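Local coordinates for putative iron binding protein (Bordetella pertussis Tohama I, PDB 1Y9U) that binds ferric iron through tyrosine side chains and probably serves as the periplasmic solute-binding protein of an iron uptake system, at residues Gly74-Ile79 and Ala243-Ala248; Ala101-Arg105 and Asn274-Val279. The contacts are given in a common frame with arbitrary orientation. Numbering follows the deposited sequence.

In the fold
Both contacts are antiparallel pairings in the same mixed sheet, where strands 237-245 and 100-112 are neighbours; their centres lie about 22 Å apart and their nearest atoms about 7 Å apart, without touching. Contact 1 sits at the periphery, about 22 Å between its centre and that of the chain, and is partly buried; contact 2 is buried, with its centre about 7 Å from that of the chain. Along the sequence their segments alternate. Chemistry follows place: 74-79 and 243-248 join through main-chain bonds, a bridging water and apolar side chains, whereas 101-105 and 274-279 add a buried carboxylate network beside iron-binding tyrosines Tyr143 and Tyr199.

Contact 1: residues Gly74-Ile79 and Ala243-Ala248; sequences GVTQKI and AVAAHA
Gly74, with positive phi (83°), closes the preceding helix in a Schellman motif and releases the chain into a weakly bonded strand at Thr76-Gln77, antiparallel to the end of strand 237-245. Thr76 faces Ala245 as a non-hydrogen-bonded pair, CA-CA 4.2 Å. Two backbone bonds flank it: Ala246 N gives to Val75 O (2.9 Å) and Gln77 N to Val244 O (3.0 Å). Both acceptors also receive CA-H...O contacts, Ala245 CA to Val75 O (3.3 Å) and Thr76 CA to Val244 O (3.2 Å). A water lies 2.7 Å from Gln77 O and accepts from Val244 N (2.9 Å). The backbones of Ala243 and Ala245 also bond Leu59 and Asp57, and Lys78 NZ salt-bridges Glu96. Ala245-Ala248 form a type I turn (Ala248 N to Ala245 O 3.2 Å); Ala246 CB lies 3.4 Å from Thr76 O. Ile79 (chi1 p) sets CG2 3.9 Å from Val244 CG2, both residues packing on Leu258. This is a short edge-strand pairing in the periplasmic binding protein fold.

Contact 2: residues Ala101-Arg105 and Asn274-Val279; sequences ALSLR and NYEYPV
Strand 101-105 is extended except at Leu102 (psi -25°), which with Ser103 faces Ser240 in a classic beta bulge. Tyr277-Pro278 pair antiparallel with Ser103-Leu104, the segments' end-to-end directions being 130° apart. Asn274 (chi1 t) gives ND2 to Glu276 OE2 at 2.9 Å, while its OD1 bonds His203. Tyr275, at positive phi, ends the preceding helix in a Schellman motif. Glu276 (chi1 m, chi2 t) extends its carboxylate to the strand: OE1 accepts from Ser103 OG (2.7 Å), and OE2 salt-bridges Arg105 NH1 (2.9 Å) and Arg14. Tyr277 and Leu104 bond both ways, Leu104 N to Tyr277 O (2.8 Å) and Tyr277 N to Leu104 O (3.2 Å), with Leu104 CB 4.1 Å from Tyr277 CB. Pro278 opposes Ser103, CA-CA 4.7 Å. Val279 CG1 lies 3.6 Å from both Ala101 O, buried without a polar partner, and Leu102 O, which bonds Gln267. Arg105 also bonds Tyr143 weakly and touches Tyr199, so the carboxylate probably helps position it beside these iron-binding tyrosines, iron-free in this model.

Contact 1: residues Gly74-Ile79 and Ala243-Ala248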
loop_
_atom_site.group_PDB
_atom_site.type_symbol
_atom_site.label_atom_id
_atom_site.label_comp_id
_atom_site.label_asym_id
_atom_site.label_seq_id
_atom_site.Cartn_x
_atom_site.Cartn_y
_atom_site.Cartn_z
ATOM N N GLY A 74 19.223 -9.030 -5.818
ATOM C CA GLY A 74 19.721 -10.402 -5.841
ATOM C C GLY A 74 19.506 -11.224 -4.585
ATOM O O GLY A 74 20.171 -12.251 -4.385
ATOM N N VAL A 75 18.569 -10.811 -3.731
ATOM C CA VAL A 75 18.379 -11.466 -2.435
ATOM C C VAL A 75 17.082 -12.272 -2.354
ATOM O O VAL A 75 16.667 -12.669 -1.270
ATOM C CB VAL A 75 18.471 -10.461 -1.265
ATOM C CG1 VAL A 75 19.849 -9.775 -1.257
ATOM C CG2 VAL A 75 17.353 -9.419 -1.300
ATOM N N THR A 76 16.485 -12.521 -3.515
ATOM C CA THR A 76 15.323 -13.404 -3.647
ATOM C C THR A 76 15.582 -14.569 -4.604
ATOM O O THR A 76 16.564 -14.567 -5.363
ATOM C CB THR A 76 14.078 -12.603 -4.150
ATOM O OG1 THR A 76 14.222 -12.234 -5.531
ATOM C CG2 THR A 76 13.901 -11.276 -3.397
ATOM N N GLN A 77 14.686 -15.554 -4.566
ATOM C CA GLN A 77 14.633 -16.593 -5.587
ATOM C C GLN A 77 13.210 -16.823 -6.090
ATOM O O GLN A 77 12.221 -16.526 -5.395
ATOM C CB GLN A 77 15.213 -17.920 -5.060
ATOM C CG GLN A 77 14.400 -18.551 -3.949
ATOM C CD GLN A 77 15.064 -19.802 -3.403
ATOM O OE1 GLN A 77 15.526 -19.816 -2.273
ATOM N NE2 GLN A 77 15.091 -20.850 -4.205
ATOM N N LYS A 78 13.131 -17.357 -7.300
ATOM C CA LYS A 78 11.893 -17.690 -7.985
ATOM C C LYS A 78 11.289 -18.930 -7.349
ATOM O O LYS A 78 12.013 -19.834 -6.958
ATOM C CB LYS A 78 12.190 -17.948 -9.469
ATOM C CG LYS A 78 12.589 -16.690 -10.224
ATOM C CD LYS A 78 12.987 -16.973 -11.644
ATOM C CE LYS A 78 13.688 -15.776 -12.240
ATOM N NZ LYS A 78 13.537 -15.739 -13.720
ATOM N N ILE A 79 9.965 -18.953 -7.222
ATOM C CA ILE A 79 9.263 -20.151 -6.770
ATOM C C ILE A 79 8.086 -20.426 -7.679
ATOM O O ILE A 79 7.606 -19.548 -8.404
ATOM C CB ILE A 79 8.807 -20.061 -5.284
ATOM C CG1 ILE A 79 7.741 -18.982 -5.106
ATOM C CG2 ILE A 79 10.012 -19.843 -4.352
ATOM C CD1 ILE A 79 7.001 -19.099 -3.810
ATOM N N ALA A 243 8.630 -12.261 -0.561
ATOM C CA ALA A 243 9.406 -13.078 -1.488
ATOM C C ALA A 243 10.200 -14.083 -0.675
ATOM O O ALA A 243 10.482 -13.846 0.502
ATOM C CB ALA A 243 10.345 -12.215 -2.286
ATOM N N VAL A 244 10.538 -15.210 -1.296
ATOM C CA VAL A 244 11.454 -16.159 -0.665
ATOM C C VAL A 244 12.892 -15.669 -0.866
ATOM O O VAL A 244 13.269 -15.263 -1.955
ATOM C CB VAL A 244 11.262 -17.562 -1.237
ATOM C CG1 VAL A 244 12.319 -18.529 -0.685
ATOM C CG2 VAL A 244 9.860 -18.080 -0.920
ATOM N N ALA A 245 13.673 -15.690 0.201
ATOM C CA ALA A 245 15.071 -15.235 0.134
ATOM C C ALA A 245 15.932 -16.148 -0.732
ATOM O O ALA A 245 15.723 -17.369 -0.781
ATOM C CB ALA A 245 15.654 -15.135 1.513
ATOM N N ALA A 246 16.914 -15.545 -1.399
ATOM C CA ALA A 246 17.768 -16.234 -2.378
ATOM C C ALA A 246 18.463 -17.477 -1.807
ATOM O O ALA A 246 18.606 -18.491 -2.500
ATOM C CB ALA A 246 18.811 -15.261 -2.920
ATOM N N HIS A 247 18.872 -17.394 -0.554
ATOM C CA HIS A 247 19.618 -18.479 0.093
ATOM C C HIS A 247 18.856 -19.138 1.249
ATOM O O HIS A 247 19.449 -19.694 2.178
ATOM C CB HIS A 247 20.983 -17.936 0.529
ATOM C CG HIS A 247 21.797 -17.426 -0.618
ATOM N ND1 HIS A 247 22.324 -18.263 -1.576
ATOM C CD2 HIS A 247 22.138 -16.168 -0.990
ATOM C CE1 HIS A 247 22.969 -17.547 -2.480
ATOM N NE2 HIS A 247 22.869 -16.270 -2.150
ATOM N N ALA A 248 17.523 -19.104 1.175
ATOM C CA ALA A 248 16.679 -19.642 2.241
ATOM C C ALA A 248 17.175 -21.020 2.661
ATOM O O ALA A 248 17.201 -21.916 1.822
ATOM C CB ALA A 248 15.237 -19.737 1.767
HETATM O O HOH W 1 10.015 -15.634 -4.099
#

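Contact 2: residues Ala101-Arg105 and Asn274-Val279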
loop_
_atom_site.group_PDB
_atom_site.type_symbol
_atom_site.label_atom_id
_atom_site.label_comp_id
_atom_site.label_asym_id
_atom_site.label_seq_id
_atom_site.Cartn_x
_atom_site.Cartn_y
_atom_site.Cartn_z
ATOM N N ALA A 101 2.168 -9.827 -3.819
ATOM C CA ALA A 101 1.386 -8.962 -2.930
ATOM C C ALA A 101 0.652 -9.787 -1.888
ATOM O O ALA A 101 0.172 -10.876 -2.168
ATOM C CB ALA A 101 0.384 -8.123 -3.714
ATOM N N LEU A 102 0.579 -9.234 -0.682
ATOM C CA LEU A 102 -0.181 -9.784 0.438
ATOM C C LEU A 102 -1.334 -8.902 0.891
ATOM O O LEU A 102 -2.301 -9.424 1.456
ATOM C CB LEU A 102 0.747 -10.054 1.620
ATOM C CG LEU A 102 1.867 -11.072 1.383
ATOM C CD1 LEU A 102 2.721 -11.177 2.640
ATOM C CD2 LEU A 102 1.334 -12.451 1.013
ATOM N N SER A 103 -1.264 -7.589 0.637
ATOM C CA SER A 103 -2.386 -6.712 0.921
ATOM C C SER A 103 -2.292 -5.500 0.024
ATOM O O SER A 103 -1.237 -5.220 -0.536
ATOM C CB SER A 103 -2.386 -6.271 2.376
ATOM O OG SER A 103 -1.281 -5.423 2.631
ATOM N N LEU A 104 -3.413 -4.797 -0.113
ATOM C CA LEU A 104 -3.537 -3.635 -0.989
ATOM C C LEU A 104 -3.708 -2.377 -0.162
ATOM O O LEU A 104 -4.472 -2.367 0.812
ATOM C CB LEU A 104 -4.723 -3.763 -1.943
ATOM C CG LEU A 104 -4.841 -5.103 -2.666
ATOM C CD1 LEU A 104 -6.055 -5.089 -3.582
ATOM C CD2 LEU A 104 -3.578 -5.444 -3.434
ATOM N N ARG A 105 -3.039 -1.313 -0.598
ATOM C CA ARG A 105 -3.025 0.001 0.050
ATOM C C ARG A 105 -3.485 1.029 -0.972
ATOM O O ARG A 105 -2.680 1.615 -1.685
ATOM C CB ARG A 105 -1.609 0.261 0.522
ATOM C CG ARG A 105 -1.220 -0.682 1.670
ATOM C CD ARG A 105 0.253 -0.812 1.890
ATOM N NE ARG A 105 0.922 0.451 2.161
ATOM C CZ ARG A 105 1.147 0.962 3.366
ATOM N NH1 ARG A 105 0.767 0.367 4.481
ATOM N NH2 ARG A 105 1.784 2.109 3.452
ATOM N N ASN A 274 -3.757 -3.762 9.889
ATOM C CA ASN A 274 -3.513 -2.348 9.561
ATOM C C ASN A 274 -4.665 -1.787 8.733
ATOM O O ASN A 274 -4.477 -0.785 8.077
ATOM C CB ASN A 274 -2.175 -2.110 8.807
ATOM C CG ASN A 274 -1.810 -0.624 8.660
ATOM O OD1 ASN A 274 -1.930 0.142 9.612
ATOM N ND2 ASN A 274 -1.363 -0.221 7.455
ATOM N N TYR A 275 -5.840 -2.422 8.776
ATOM C CA TYR A 275 -7.048 -2.001 8.061
ATOM C C TYR A 275 -6.835 -1.880 6.556
ATOM O O TYR A 275 -7.416 -1.032 5.914
ATOM C CB TYR A 275 -7.607 -0.702 8.640
ATOM C CG TYR A 275 -8.063 -0.877 10.064
ATOM C CD1 TYR A 275 -7.402 -0.267 11.124
ATOM C CD2 TYR A 275 -9.172 -1.655 10.354
ATOM C CE1 TYR A 275 -7.837 -0.440 12.426
ATOM C CE2 TYR A 275 -9.587 -1.839 11.639
ATOM C CZ TYR A 275 -8.940 -1.230 12.664
ATOM O OH TYR A 275 -9.410 -1.432 13.942
ATOM N N GLU A 276 -5.970 -2.732 6.026
ATOM C CA GLU A 276 -5.693 -2.808 4.614
ATOM C C GLU A 276 -6.696 -3.748 3.947
ATOM O O GLU A 276 -7.604 -4.293 4.599
ATOM C CB GLU A 276 -4.248 -3.260 4.395
ATOM C CG GLU A 276 -3.250 -2.191 4.804
ATOM C CD GLU A 276 -1.834 -2.676 4.893
ATOM O OE1 GLU A 276 -1.585 -3.905 4.825
ATOM O OE2 GLU A 276 -0.959 -1.826 5.128
ATOM N N TYR A 277 -6.587 -3.851 2.624
ATOM C CA TYR A 277 -7.502 -4.680 1.848
ATOM C C TYR A 277 -6.778 -5.975 1.511
ATOM O O TYR A 277 -5.672 -5.942 1.001
ATOM C CB TYR A 277 -7.948 -3.918 0.587
ATOM C CG TYR A 277 -9.284 -4.383 0.015
ATOM C CD1 TYR A 277 -10.472 -3.705 0.300
ATOM C CD2 TYR A 277 -9.357 -5.507 -0.800
ATOM C CE1 TYR A 277 -11.674 -4.116 -0.224
ATOM C CE2 TYR A 277 -10.578 -5.944 -1.304
ATOM C CZ TYR A 277 -11.721 -5.236 -1.021
ATOM O OH TYR A 277 -12.940 -5.667 -1.528
ATOM N N PRO A 278 -7.392 -7.130 1.765
ATOM C CA PRO A 278 -6.712 -8.393 1.474
ATOM C C PRO A 278 -6.523 -8.609 -0.017
ATOM O O PRO A 278 -7.341 -8.191 -0.815
ATOM C CB PRO A 278 -7.639 -9.451 2.061
ATOM C CG PRO A 278 -8.880 -8.780 2.427
ATOM C CD PRO A 278 -8.735 -7.319 2.323
ATOM N N VAL A 279 -5.446 -9.275 -0.385
ATOM C CA VAL A 279 -5.255 -9.639 -1.795
ATOM C C VAL A 279 -6.174 -10.783 -2.243
ATOM O O VAL A 279 -6.582 -10.838 -3.392
ATOM C CB VAL A 279 -3.761 -9.986 -2.096
ATOM C CG1 VAL A 279 -3.316 -11.297 -1.442
ATOM C CG2 VAL A 279 -3.507 -10.029 -3.584
#